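Local structure of fimbrin (Schizosaccharomyces pombe, 1RT8) at residues W169-L174 against V198-L203; A281-E286 against R499-V503; M413-A417 against I507-M511. The protein binds actin filaments and crosslinks them through two tandem actin-binding regions, supporting cell polarity, cytokinesis, mating and spore formation. One frame throughout, in Å; residues are numbered along the deposited sequence.

Interaction 1 (W169-L174 against V198-L203); sequences WFNYHL and VLLNQL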
loop_
_atom_site.group_PDB
_atom_site.type_symbol
_atom_site.label_atom_id
_atom_site.label_comp_id
_atom_site.label_asym_id
_atom_site.label_seq_id
_atom_site.Cartn_x
_atom_site.Cartn_y
_atom_site.Cartn_z
ATOM N N TRP A 169 -11.819 -6.911 -16.932
ATOM C CA TRP A 169 -13.076 -6.182 -17.092
ATOM C C TRP A 169 -13.202 -5.623 -18.510
ATOM O O TRP A 169 -14.175 -5.891 -19.216
ATOM C CB TRP A 169 -13.129 -5.034 -16.087
ATOM C CG TRP A 169 -14.327 -4.146 -16.222
ATOM C CD1 TRP A 169 -15.608 -4.421 -15.823
ATOM C CD2 TRP A 169 -14.354 -2.821 -16.772
ATOM N NE1 TRP A 169 -16.424 -3.348 -16.084
ATOM C CE2 TRP A 169 -15.683 -2.352 -16.665
ATOM C CE3 TRP A 169 -13.384 -1.985 -17.344
ATOM C CZ2 TRP A 169 -16.066 -1.083 -17.109
ATOM C CZ3 TRP A 169 -13.766 -0.722 -17.788
ATOM C CH2 TRP A 169 -15.097 -0.284 -17.666
ATOM N N PHE A 170 -12.212 -4.830 -18.903
ATOM C CA PHE A 170 -12.169 -4.218 -20.224
ATOM C C PHE A 170 -12.427 -5.300 -21.274
ATOM O O PHE A 170 -13.305 -5.153 -22.125
ATOM C CB PHE A 170 -10.785 -3.570 -20.424
ATOM C CG PHE A 170 -10.716 -2.574 -21.550
ATOM C CD1 PHE A 170 -9.856 -1.482 -21.462
ATOM C CD2 PHE A 170 -11.486 -2.724 -22.697
ATOM C CE1 PHE A 170 -9.764 -0.555 -22.492
ATOM C CE2 PHE A 170 -11.401 -1.803 -23.737
ATOM C CZ PHE A 170 -10.539 -0.715 -23.635
ATOM N N ASN A 171 -11.680 -6.400 -21.192
ATOM C CA ASN A 171 -11.836 -7.489 -22.150
ATOM C C ASN A 171 -13.181 -8.198 -22.071
ATOM O O ASN A 171 -13.706 -8.653 -23.084
ATOM C CB ASN A 171 -10.706 -8.505 -22.000
ATOM C CG ASN A 171 -9.396 -7.984 -22.536
ATOM O OD1 ASN A 171 -9.329 -7.480 -23.662
ATOM N ND2 ASN A 171 -8.340 -8.101 -21.740
ATOM N N TYR A 172 -13.735 -8.303 -20.870
ATOM C CA TYR A 172 -15.036 -8.934 -20.709
ATOM C C TYR A 172 -16.033 -8.226 -21.627
ATOM O O TYR A 172 -16.872 -8.865 -22.259
ATOM C CB TYR A 172 -15.505 -8.820 -19.259
ATOM C CG TYR A 172 -16.973 -9.130 -19.065
ATOM C CD1 TYR A 172 -17.438 -10.449 -19.058
ATOM C CD2 TYR A 172 -17.900 -8.101 -18.891
ATOM C CE1 TYR A 172 -18.796 -10.732 -18.878
ATOM C CE2 TYR A 172 -19.253 -8.371 -18.713
ATOM C CZ TYR A 172 -19.697 -9.685 -18.704
ATOM O OH TYR A 172 -21.037 -9.941 -18.513
ATOM N N HIS A 173 -15.930 -6.902 -21.706
ATOM C CA HIS A 173 -16.825 -6.119 -22.547
ATOM C C HIS A 173 -16.491 -6.194 -24.039
ATOM O O HIS A 173 -17.389 -6.344 -24.866
ATOM C CB HIS A 173 -16.834 -4.664 -22.087
ATOM C CG HIS A 173 -17.551 -4.452 -20.793
ATOM N ND1 HIS A 173 -18.903 -4.669 -20.651
ATOM C CD2 HIS A 173 -17.096 -4.082 -19.574
ATOM C CE1 HIS A 173 -19.252 -4.443 -19.397
ATOM N NE2 HIS A 173 -18.173 -4.085 -18.723
ATOM N N LEU A 174 -15.212 -6.082 -24.393
ATOM C CA LEU A 174 -14.837 -6.162 -25.801
ATOM C C LEU A 174 -15.300 -7.503 -26.353
ATOM O O LEU A 174 -15.735 -7.598 -27.502
ATOM C CB LEU A 174 -13.325 -6.040 -25.972
ATOM C CG LEU A 174 -12.732 -4.683 -25.597
ATOM C CD1 LEU A 174 -11.233 -4.702 -25.863
ATOM C CD2 LEU A 174 -13.414 -3.576 -26.402
ATOM N N VAL A 198 -15.244 1.097 -28.699
ATOM C CA VAL A 198 -16.083 -0.091 -28.596
ATOM C C VAL A 198 -16.527 -0.271 -27.142
ATOM O O VAL A 198 -17.686 -0.587 -26.873
ATOM C CB VAL A 198 -15.326 -1.352 -29.081
ATOM C CG1 VAL A 198 -16.175 -2.587 -28.873
ATOM C CG2 VAL A 198 -14.985 -1.212 -30.564
ATOM N N LEU A 199 -15.602 -0.055 -26.206
ATOM C CA LEU A 199 -15.919 -0.177 -24.782
ATOM C C LEU A 199 -17.048 0.783 -24.401
ATOM O O LEU A 199 -18.051 0.377 -23.820
ATOM C CB LEU A 199 -14.676 0.121 -23.922
ATOM C CG LEU A 199 -14.916 0.251 -22.408
ATOM C CD1 LEU A 199 -15.507 -1.042 -21.858
ATOM C CD2 LEU A 199 -13.605 0.594 -21.698
ATOM N N LEU A 200 -16.882 2.058 -24.733
ATOM C CA LEU A 200 -17.899 3.055 -24.417
ATOM C C LEU A 200 -19.250 2.740 -25.076
ATOM O O LEU A 200 -20.310 2.957 -24.484
ATOM C CB LEU A 200 -17.419 4.441 -24.844
ATOM C CG LEU A 200 -16.209 4.981 -24.082
ATOM C CD1 LEU A 200 -15.966 6.433 -24.480
ATOM C CD2 LEU A 200 -16.458 4.885 -22.583
ATOM N N ASN A 201 -19.208 2.230 -26.302
ATOM C CA ASN A 201 -20.432 1.884 -27.015
ATOM C C ASN A 201 -21.072 0.650 -26.388
ATOM O O ASN A 201 -22.289 0.480 -26.414
ATOM C CB ASN A 201 -20.127 1.627 -28.495
ATOM C CG ASN A 201 -21.301 1.014 -29.233
ATOM O OD1 ASN A 201 -21.367 -0.203 -29.420
ATOM N ND2 ASN A 201 -22.247 1.855 -29.641
ATOM N N GLN A 202 -20.242 -0.212 -25.817
ATOM C CA GLN A 202 -20.735 -1.421 -25.183
ATOM C C GLN A 202 -21.346 -1.059 -23.831
ATOM O O GLN A 202 -22.378 -1.601 -23.450
ATOM C CB GLN A 202 -19.584 -2.417 -25.013
ATOM C CG GLN A 202 -19.981 -3.799 -24.521
ATOM C CD GLN A 202 -21.055 -4.452 -25.375
ATOM O OE1 GLN A 202 -20.984 -4.448 -26.606
ATOM N NE2 GLN A 202 -22.051 -5.033 -24.718
ATOM N N LEU A 203 -20.720 -0.123 -23.122
ATOM C CA LEU A 203 -21.202 0.304 -21.809
ATOM C C LEU A 203 -22.474 1.151 -21.840
ATOM O O LEU A 203 -23.319 1.037 -20.954
ATOM C CB LEU A 203 -20.117 1.090 -21.067
ATOM C CG LEU A 203 -18.861 0.363 -20.583
ATOM C CD1 LEU A 203 -18.008 1.355 -19.817
ATOM C CD2 LEU A 203 -19.229 -0.831 -19.696
#
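Trp169 meets helix 194-203 through the far rim of its indole: CZ3 lies 4.1 Å from Leu199 CD2, and CH2 4.0 Å from Leu203 CD1. With CG anti to the backbone N (chi1 176°), the ring projects from helix 162-176 toward helix 194-203, with His173 CD2 against one face, while its NE1 gives a hydrogen bond to the carbonyl O of Pro263. Phe170 offers a ring face instead. Leu199 CD2 sits over the centre of that ring, 3.8 Å from the centroid and 11° off the normal, a CH-pi contact, and Leu199 CB touches the rim at CE2. His173, next to face the partner helix, has its imidazole between two residues: Tyr172 CD2 covers one face, and Leu203 CD2 approaches the other at 3.7 Å from the centroid in a second CH-pi contact. Its NE2 shares the Pro263 carbonyl with Trp169, which, with the packing on both faces, helps fix the ring's rotation. Leu199 CD1 packs on His173 CB, and Gln202 brings CG to 3.6 Å from His173 O. Leu174 closes the row, its CD2 3.8 Å from Val198 CG1. No hydrogen bond joins the segments, whose axes cross at 73° and approach to 9.5 Å. Cohesion across this buried contact of the second calponin-homology domain is therefore apolar and CH-pi, while Trp169 NE1 and His173 NE2 both bond the Pro263 carbonyl.

Interaction 2 (A281-E286 against R499-V503); sequences AEGERE and RPRLV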
loop_
_atom_site.group_PDB
_atom_site.type_symbol
_atom_site.label_atom_id
_atom_site.label_comp_id
_atom_site.label_asym_id
_atom_site.label_seq_id
_atom_site.Cartn_x
_atom_site.Cartn_y
_atom_site.Cartn_z
ATOM N N ALA A 281 -10.270 -14.539 10.844
ATOM C CA ALA A 281 -10.215 -13.132 11.236
ATOM C C ALA A 281 -8.789 -12.714 11.595
ATOM O O ALA A 281 -8.187 -11.884 10.912
ATOM C CB ALA A 281 -11.143 -12.878 12.410
ATOM N N GLU A 282 -8.253 -13.282 12.675
ATOM C CA GLU A 282 -6.889 -12.967 13.085
ATOM C C GLU A 282 -5.914 -13.525 12.052
ATOM O O GLU A 282 -4.911 -12.890 11.718
ATOM C CB GLU A 282 -6.580 -13.555 14.464
ATOM C CG GLU A 282 -5.097 -13.514 14.813
ATOM C CD GLU A 282 -4.832 -13.510 16.303
ATOM O OE1 GLU A 282 -5.329 -14.411 17.015
ATOM O OE2 GLU A 282 -4.115 -12.600 16.763
ATOM N N GLY A 283 -6.230 -14.713 11.539
ATOM C CA GLY A 283 -5.386 -15.335 10.540
ATOM C C GLY A 283 -5.283 -14.496 9.281
ATOM O O GLY A 283 -4.196 -14.357 8.713
ATOM N N GLU A 284 -6.408 -13.935 8.838
ATOM C CA GLU A 284 -6.412 -13.108 7.635
ATOM C C GLU A 284 -5.602 -11.834 7.843
ATOM O O GLU A 284 -4.867 -11.405 6.948
ATOM C CB GLU A 284 -7.840 -12.728 7.220
ATOM C CG GLU A 284 -8.655 -13.856 6.591
ATOM C CD GLU A 284 -7.943 -14.528 5.424
ATOM O OE1 GLU A 284 -7.426 -13.817 4.541
ATOM O OE2 GLU A 284 -7.905 -15.773 5.385
ATOM N N ARG A 285 -5.732 -11.230 9.023
ATOM C CA ARG A 285 -5.000 -10.001 9.317
ATOM C C ARG A 285 -3.492 -10.235 9.316
ATOM O O ARG A 285 -2.738 -9.454 8.732
ATOM C CB ARG A 285 -5.449 -9.417 10.659
ATOM C CG ARG A 285 -6.812 -8.725 10.596
ATOM C CD ARG A 285 -6.798 -7.618 9.564
ATOM N NE ARG A 285 -5.740 -6.645 9.834
ATOM C CZ ARG A 285 -5.077 -5.983 8.891
ATOM N NH1 ARG A 285 -5.366 -6.185 7.616
ATOM N NH2 ARG A 285 -4.105 -5.137 9.217
ATOM N N GLU A 286 -3.052 -11.310 9.965
ATOM C CA GLU A 286 -1.627 -11.620 10.002
ATOM C C GLU A 286 -1.138 -11.789 8.574
ATOM O O GLU A 286 -0.085 -11.273 8.209
ATOM C CB GLU A 286 -1.354 -12.907 10.800
ATOM C CG GLU A 286 -1.735 -12.831 12.280
ATOM C CD GLU A 286 -1.285 -14.050 13.072
ATOM O OE1 GLU A 286 -1.251 -15.158 12.502
ATOM O OE2 GLU A 286 -0.980 -13.912 14.272
ATOM N N ARG A 499 -4.359 -8.593 18.738
ATOM C CA ARG A 499 -3.801 -9.738 18.032
ATOM C C ARG A 499 -2.333 -9.719 18.457
ATOM O O ARG A 499 -1.543 -8.928 17.956
ATOM C CB ARG A 499 -4.001 -9.537 16.530
ATOM C CG ARG A 499 -5.503 -9.507 16.195
ATOM C CD ARG A 499 -5.863 -9.066 14.769
ATOM N NE ARG A 499 -7.290 -9.299 14.528
ATOM C CZ ARG A 499 -8.123 -8.418 13.986
ATOM N NH1 ARG A 499 -7.682 -7.220 13.609
ATOM N NH2 ARG A 499 -9.408 -8.729 13.837
ATOM N N PRO A 500 -1.966 -10.588 19.414
ATOM C CA PRO A 500 -0.622 -10.730 19.992
ATOM C C PRO A 500 0.605 -10.551 19.111
ATOM O O PRO A 500 1.478 -9.759 19.444
ATOM C CB PRO A 500 -0.675 -12.099 20.679
ATOM C CG PRO A 500 -1.774 -12.813 19.956
ATOM C CD PRO A 500 -2.801 -11.741 19.788
ATOM N N ARG A 501 0.695 -11.282 18.007
ATOM C CA ARG A 501 1.855 -11.138 17.133
ATOM C C ARG A 501 1.914 -9.758 16.492
ATOM O O ARG A 501 2.998 -9.211 16.265
ATOM C CB ARG A 501 1.836 -12.187 16.027
ATOM C CG ARG A 501 1.937 -13.605 16.524
ATOM C CD ARG A 501 1.803 -14.544 15.361
ATOM N NE ARG A 501 2.085 -15.910 15.748
ATOM C CZ ARG A 501 1.840 -16.963 14.979
ATOM N NH1 ARG A 501 1.298 -16.797 13.781
ATOM N NH2 ARG A 501 2.153 -18.178 15.406
ATOM N N LEU A 502 0.752 -9.198 16.192
ATOM C CA LEU A 502 0.720 -7.898 15.554
ATOM C C LEU A 502 1.031 -6.813 16.571
ATOM O O LEU A 502 1.641 -5.800 16.230
ATOM C CB LEU A 502 -0.633 -7.679 14.870
ATOM C CG LEU A 502 -0.997 -8.806 13.886
ATOM C CD1 LEU A 502 -2.263 -8.455 13.091
ATOM C CD2 LEU A 502 0.161 -9.043 12.926
ATOM N N VAL A 503 0.637 -7.027 17.822
ATOM C CA VAL A 503 0.946 -6.049 18.854
ATOM C C VAL A 503 2.460 -6.056 19.063
ATOM O O VAL A 503 3.081 -5.006 19.198
ATOM C CB VAL A 503 0.262 -6.379 20.205
ATOM C CG1 VAL A 503 0.875 -5.520 21.325
ATOM C CG2 VAL A 503 -1.249 -6.117 20.111
#
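Charge pairing between the segments rests on Glu286 and Arg501. Their carboxylate and guanidinium planes are only 10° apart, yet the salt bridge is slack: Arg501 NH1 stands 3.3 Å from Glu286 OE1, and the N-H...O angle of 125° makes the hydrogen bond weak. The other oxygen, Glu286 OE2, lies against the aliphatic stem of Arg501, 3.1 Å from CD. Arg501 also makes a cation-pi contact with Trp387, so its guanidinium has a second partner.

Nonpolar and oxygen-to-carbon contacts supply much of the rest. Arg285 CG rests over one face of the Arg499 guanidinium, 3.6 Å from CZ, and Arg285 CB meets Leu502 CD1 at 4.1 Å. Glu282, its CG anti to the backbone N (chi1 168°), extends past Arg499 in the opposite direction and sets OE2 3.1 Å from Arg499 CB and 3.4 Å from Pro500 CD. This buried oxygen has no polar partner in the model, and Arg499 NE, 5.1 Å away, is too distant to pair with it.

Arg285 NE and Arg499 NH1 come within 4.3 Å because both arginines converge on the acids of helix 492-496: Arg285 NH2 and Arg499 NH1 form salt bridges with Asp494, and Arg499 NH1 a further one with Glu493.

Arg499 occupies the N-cap position of helix 500-511, and Glu282 begins helix 282-296, so the starts of two helices meet. One belongs to the third calponin-homology domain and the other to the fourth: this is an interface between the paired domains of the second actin-binding region, typical of the tandem calponin-homology architecture of fimbrin.

Interaction 3 (M413-A417 against I507-M511); sequences MVAWA and IGSLM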
loop_
_atom_site.group_PDB
_atom_site.type_symbol
_atom_site.label_atom_id
_atom_site.label_comp_id
_atom_site.label_asym_id
_atom_site.label_seq_id
_atom_site.Cartn_x
_atom_site.Cartn_y
_atom_site.Cartn_z
ATOM N N MET A 413 10.456 -7.516 25.879
ATOM C CA MET A 413 9.750 -6.462 25.137
ATOM C C MET A 413 8.583 -5.888 25.947
ATOM O O MET A 413 8.381 -4.667 25.978
ATOM C CB MET A 413 9.255 -7.000 23.788
ATOM C CG MET A 413 10.387 -7.363 22.840
ATOM S SD MET A 413 9.811 -8.034 21.265
ATOM C CE MET A 413 9.312 -6.560 20.417
ATOM N N VAL A 414 7.820 -6.764 26.597
ATOM C CA VAL A 414 6.694 -6.334 27.430
ATOM C C VAL A 414 7.215 -5.437 28.560
ATOM O O VAL A 414 6.606 -4.422 28.887
ATOM C CB VAL A 414 5.949 -7.547 28.062
ATOM C CG1 VAL A 414 4.842 -7.056 28.996
ATOM C CG2 VAL A 414 5.351 -8.435 26.963
ATOM N N ALA A 415 8.349 -5.820 29.145
ATOM C CA ALA A 415 8.969 -5.057 30.228
ATOM C C ALA A 415 9.433 -3.681 29.734
ATOM O O ALA A 415 9.310 -2.683 30.454
ATOM C CB ALA A 415 10.155 -5.834 30.807
ATOM N N TRP A 416 9.966 -3.635 28.513
ATOM C CA TRP A 416 10.420 -2.376 27.925
ATOM C C TRP A 416 9.207 -1.488 27.694
ATOM O O TRP A 416 9.223 -0.299 28.010
ATOM C CB TRP A 416 11.100 -2.602 26.579
ATOM C CG TRP A 416 11.539 -1.324 25.919
ATOM C CD1 TRP A 416 12.714 -0.658 26.124
ATOM C CD2 TRP A 416 10.809 -0.556 24.950
ATOM N NE1 TRP A 416 12.765 0.467 25.341
ATOM C CE2 TRP A 416 11.611 0.554 24.608
ATOM C CE3 TRP A 416 9.559 -0.702 24.334
ATOM C CZ2 TRP A 416 11.205 1.515 23.674
ATOM C CZ3 TRP A 416 9.157 0.255 23.401
ATOM C CH2 TRP A 416 9.979 1.347 23.082
ATOM N N ALA A 417 8.158 -2.075 27.130
ATOM C CA ALA A 417 6.937 -1.331 26.843
ATOM C C ALA A 417 6.303 -0.775 28.116
ATOM O O ALA A 417 5.824 0.364 28.128
ATOM C CB ALA A 417 5.943 -2.223 26.096
ATOM N N ILE A 507 5.239 -2.901 18.824
ATOM C CA ILE A 507 6.157 -2.545 19.897
ATOM C C ILE A 507 7.601 -2.659 19.423
ATOM O O ILE A 507 8.441 -1.801 19.715
ATOM C CB ILE A 507 5.945 -3.448 21.128
ATOM C CG1 ILE A 507 4.552 -3.206 21.708
ATOM C CG2 ILE A 507 7.001 -3.158 22.190
ATOM C CD1 ILE A 507 4.298 -1.762 22.114
ATOM N N GLY A 508 7.892 -3.719 18.681
ATOM C CA GLY A 508 9.241 -3.887 18.179
ATOM C C GLY A 508 9.651 -2.744 17.270
ATOM O O GLY A 508 10.813 -2.336 17.250
ATOM N N SER A 509 8.698 -2.218 16.509
ATOM C CA SER A 509 9.006 -1.118 15.608
ATOM C C SER A 509 9.331 0.132 16.429
ATOM O O SER A 509 10.152 0.947 16.015
ATOM C CB SER A 509 7.823 -0.834 14.676
ATOM O OG SER A 509 6.841 -0.033 15.322
ATOM N N LEU A 510 8.707 0.265 17.600
ATOM C CA LEU A 510 8.949 1.433 18.458
ATOM C C LEU A 510 10.313 1.354 19.132
ATOM O O LEU A 510 10.990 2.367 19.329
ATOM C CB LEU A 510 7.870 1.553 19.539
ATOM C CG LEU A 510 6.432 1.770 19.064
ATOM C CD1 LEU A 510 5.603 2.287 20.224
ATOM C CD2 LEU A 510 6.390 2.761 17.920
ATOM N N MET A 511 10.710 0.145 19.499
ATOM C CA MET A 511 11.996 -0.048 20.142
ATOM C C MET A 511 13.136 0.333 19.202
ATOM O O MET A 511 14.256 0.571 19.645
ATOM C CB MET A 511 12.139 -1.510 20.581
ATOM C CG MET A 511 11.198 -1.898 21.715
ATOM S SD MET A 511 11.325 -3.624 22.248
ATOM C CE MET A 511 12.952 -3.576 23.075
#
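Met511 lies flat against the indole of Trp416, and its methylene rather than its sulfur makes the close approach. CG stands 3.4 Å from the centroid of the six-membered ring, 14° off the normal, a CH-pi contact over the face. SD is farther, 4.5 Å from the same centroid and oblique, a Met-aromatic contact; CE runs on toward the pyrrole side, 3.9 Å from Trp416 CG. The indole can reach across because its CG is anti to the backbone N (chi1 178°), carrying the benzo end to Leu510, where CH2 meets CB at 4.1 Å. Ile507 CG2 touches both Trp416 CE3 and Ala417 CB. Met413 bends at its last torsion to press CE on Gly508 CA at 3.5 Å, tighter than usual for carbons, on a helix surface where glycine carries no side chain. Its CG touches Met511 SD at 3.9 Å, so two methionines and the tryptophan form one apolar cluster without cross-segment hydrogen bonds. The axes of the two segments cross at 66° and approach to 10.6 Å. Within the fourth calponin-homology domain, helix 442-451 adds Ile451 against Trp416 and Phe443 against Ala417. Met413 also reaches Arg391 and Ile394 of helix 379-397, in the third domain.

Interaction 1 comes first along the chain and closes before the others open; it belongs to the second calponin-homology domain, in the first actin-binding region. Interactions 2 and 3 lie in the second region and alternate in sequence. Both use helix 500-511: its start meets the third domain in interaction 2, and its later turns pack inside the fourth in interaction 3, with centres about 17 Å apart. Interaction 1 is about 40 Å from interaction 2 and about 53 Å from interaction 3, centre to centre, and lies across the chain's centre from the latter. One helix serves both domain packing and domain pairing, while interaction 1 packs two helices within a separate domain of the crosslinking core.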